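Local coordinates for protein Phikz039 (Pseudomonas phage phikz, PDB 3ZBQ) that belongs to the tubulin/FtsZ family as the phage tubulin-like protein PhuZ and holds guanosine-5'-diphosphate in its nucleotide pocket, at residues K72-A78 with G105-T111. Sequence-based numbering, arbitrary orientation.
Sequences KDRKAAA and GGASGST. With GDP (guanosine-5'-diphosphate), chain B.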
loop_
_atom_site.group_PDB
_atom_site.type_symbol
_atom_site.label_atom_id
_atom_site.label_comp_id
_atom_site.label_asym_id
_atom_site.label_seq_id
_atom_site.Cartn_x
_atom_site.Cartn_y
_atom_site.Cartn_z
ATOM N N LYS A 72 -5.968 5.737 14.484
ATOM C CA LYS A 72 -6.521 6.365 13.277
ATOM C C LYS A 72 -6.324 7.881 13.160
ATOM O O LYS A 72 -6.967 8.532 12.330
ATOM C CB LYS A 72 -7.988 5.964 13.065
ATOM C CG LYS A 72 -8.162 4.473 12.888
ATOM C CD LYS A 72 -9.596 4.144 12.515
ATOM C CE LYS A 72 -9.780 2.644 12.302
ATOM N NZ LYS A 72 -9.593 1.865 13.555
ATOM N N ASP A 73 -5.427 8.432 13.974
ATOM C CA ASP A 73 -5.091 9.852 13.893
ATOM C C ASP A 73 -3.924 10.014 12.929
ATOM O O ASP A 73 -2.761 9.987 13.340
ATOM C CB ASP A 73 -4.710 10.401 15.276
ATOM C CG ASP A 73 -4.659 11.928 15.316
ATOM O OD1 ASP A 73 -4.352 12.562 14.277
ATOM O OD2 ASP A 73 -4.927 12.492 16.399
ATOM N N ARG A 74 -4.241 10.171 11.647
ATOM C CA ARG A 74 -3.222 10.224 10.594
ATOM C C ARG A 74 -2.270 11.415 10.746
ATOM O O ARG A 74 -1.068 11.298 10.489
ATOM C CB ARG A 74 -3.882 10.260 9.210
ATOM C CG ARG A 74 -3.785 8.964 8.431
ATOM C CD ARG A 74 -4.218 9.131 6.970
ATOM N NE ARG A 74 -3.096 8.969 6.027
ATOM C CZ ARG A 74 -2.764 9.859 5.097
ATOM N NH1 ARG A 74 -3.485 10.963 4.945
ATOM N NH2 ARG A 74 -1.724 9.635 4.294
ATOM N N LYS A 75 -2.804 12.564 11.153
ATOM C CA LYS A 75 -1.965 13.749 11.322
ATOM C C LYS A 75 -0.975 13.582 12.465
ATOM O O LYS A 75 0.210 13.887 12.315
ATOM C CB LYS A 75 -2.815 15.001 11.509
ATOM C CG LYS A 75 -3.620 15.349 10.279
ATOM C CD LYS A 75 -4.313 16.689 10.428
ATOM C CE LYS A 75 -5.153 16.988 9.202
ATOM N NZ LYS A 75 -5.771 18.339 9.256
ATOM N N ALA A 76 -1.455 13.093 13.608
ATOM C CA ALA A 76 -0.565 12.837 14.731
ATOM C C ALA A 76 0.502 11.820 14.369
ATOM O O ALA A 76 1.666 11.974 14.742
ATOM C CB ALA A 76 -1.352 12.373 15.965
ATOM N N ALA A 77 0.107 10.771 13.653
ATOM C CA ALA A 77 1.056 9.743 13.257
ATOM C C ALA A 77 2.134 10.363 12.376
ATOM O O ALA A 77 3.327 10.106 12.563
ATOM C CB ALA A 77 0.351 8.626 12.523
ATOM N N ALA A 78 1.720 11.183 11.418
ATOM C CA ALA A 78 2.688 11.786 10.496
ATOM C C ALA A 78 3.663 12.707 11.239
ATOM O O ALA A 78 4.860 12.717 10.947
ATOM C CB ALA A 78 1.972 12.528 9.379
ATOM N N GLY A 105 -6.779 3.259 5.631
ATOM C CA GLY A 105 -7.749 3.846 6.551
ATOM C C GLY A 105 -7.259 4.017 7.973
ATOM O O GLY A 105 -7.956 4.591 8.820
ATOM N N GLY A 106 -6.065 3.500 8.240
ATOM C CA GLY A 106 -5.442 3.642 9.538
ATOM C C GLY A 106 -4.564 4.879 9.616
ATOM O O GLY A 106 -4.664 5.772 8.773
ATOM N N ALA A 107 -3.710 4.939 10.636
ATOM C CA ALA A 107 -2.878 6.117 10.884
ATOM C C ALA A 107 -1.391 5.877 10.633
ATOM O O ALA A 107 -0.698 6.737 10.093
ATOM C CB ALA A 107 -3.079 6.607 12.317
ATOM N N SER A 108 -0.900 4.712 11.047
ATOM C CA SER A 108 0.534 4.459 11.049
ATOM C C SER A 108 1.001 3.879 9.731
ATOM O O SER A 108 1.979 4.354 9.150
ATOM C CB SER A 108 0.911 3.540 12.207
ATOM O OG SER A 108 0.618 4.178 13.436
ATOM N N GLY A 109 0.294 2.864 9.236
ATOM C CA GLY A 109 0.679 2.293 7.955
ATOM C C GLY A 109 0.524 3.308 6.844
ATOM O O GLY A 109 1.344 3.359 5.923
ATOM N N SER A 110 -0.522 4.127 6.923
ATOM C CA SER A 110 -0.830 5.080 5.855
ATOM C C SER A 110 0.025 6.348 5.888
ATOM O O SER A 110 -0.150 7.245 5.061
ATOM C CB SER A 110 -2.296 5.475 5.909
ATOM O OG SER A 110 -2.533 6.335 7.018
ATOM N N THR A 111 0.944 6.428 6.841
ATOM C CA THR A 111 1.915 7.520 6.865
ATOM C C THR A 111 3.332 6.965 6.744
ATOM O O THR A 111 4.100 7.419 5.895
ATOM C CB THR A 111 1.766 8.407 8.131
ATOM O OG1 THR A 111 1.828 7.583 9.298
ATOM C CG2 THR A 111 0.435 9.143 8.096
HETATM P PB GDP B . -2.599 1.406 11.558
HETATM O O1B GDP B . -1.900 0.510 12.547
HETATM O O2B GDP B . -1.856 1.419 10.237
HETATM O O3B GDP B . -2.756 2.811 12.086
HETATM O O3A GDP B . -4.089 0.883 11.255
HETATM P PA GDP B . -4.522 -0.640 10.976
HETATM O O1A GDP B . -4.279 -1.615 12.104
HETATM O O2A GDP B . -3.894 -1.128 9.687
HETATM O "O5'" GDP B . -6.097 -0.491 10.775
HETATM C "C5'" GDP B . -6.641 0.414 9.822
HETATM C "C4'" GDP B . -7.701 -0.312 8.997
HETATM O "O4'" GDP B . -7.072 -1.297 8.177
HETATM C "C3'" GDP B . -8.709 -1.084 9.827
HETATM O "O3'" GDP B . -9.802 -0.230 10.202
HETATM C "C2'" GDP B . -9.138 -2.186 8.890
HETATM O "O2'" GDP B . -10.126 -1.685 7.988
HETATM C "C1'" GDP B . -7.921 -2.435 8.028
HETATM N N9 GDP B . -7.143 -3.608 8.479
HETATM C C8 GDP B . -6.375 -3.727 9.580
HETATM N N7 GDP B . -5.801 -4.953 9.638
HETATM C C5 GDP B . -6.189 -5.639 8.544
HETATM C C6 GDP B . -5.959 -6.986 7.973
HETATM O O6 GDP B . -5.210 -7.817 8.547
HETATM N N1 GDP B . -6.566 -7.273 6.807
HETATM C C2 GDP B . -7.369 -6.399 6.164
HETATM N N2 GDP B . -7.965 -6.754 4.999
HETATM N N3 GDP B . -7.621 -5.157 6.628
HETATM C C4 GDP B . -7.070 -4.739 7.788
#
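Arg-74 takes hold of Ser-110 side-on with two nitrogens, NE reaching OG at 2.9 Å and NH2 reaching the main-chain O at 3.0 Å. Both oxygens lie close to the guanidinium plane, and the bend at chi3 (112°) turns the flat group to meet them. Ser-110 OG, set between its own backbone N and carbonyl carbon (chi1 73°), also donates to Gly-106 O, so one small hydroxyl ties the arginine to the glycine-rich loop.

The close packing lies nearer the helix start, where the small methyls of Ala-77 and Ala-107 let the two backbones approach, with CA of Arg-74 4.1 Å from CA of Ala-107. Ala-107 CB sits 3.4 Å from Asp-73 N, and Ala-77 CB comes within 3.3 Å of Ala-107 O. That carbonyl accepts a hydrogen bond from Thr-111 OG1, in its plane, while the threonine's methyl CG2 rests against Ala-78 CB at 3.9 Å. On the solvent side, exposed Asp-73 points away and caps the helix through Ala-76 N, and Lys-72 merely skirts Gly-105 before its CE nears GDP O3'.

Residues 105-111 carry the glycine-rich phosphate-binding loop of the tubulin/FtsZ family and the first turn of helix 109-122. Ala-107 N and Ser-108 N both donate to GDP O3B, Gly-109 N to O2B, and bare Gly-106 CA lies 3.5 Å from GDP C5'. The contact thus seats helix 74-81 against the loop after strand 97-103 and the start of helix 109-122, with helix 138-158 alongside, its Thr-150 also binding Arg-74 NH2.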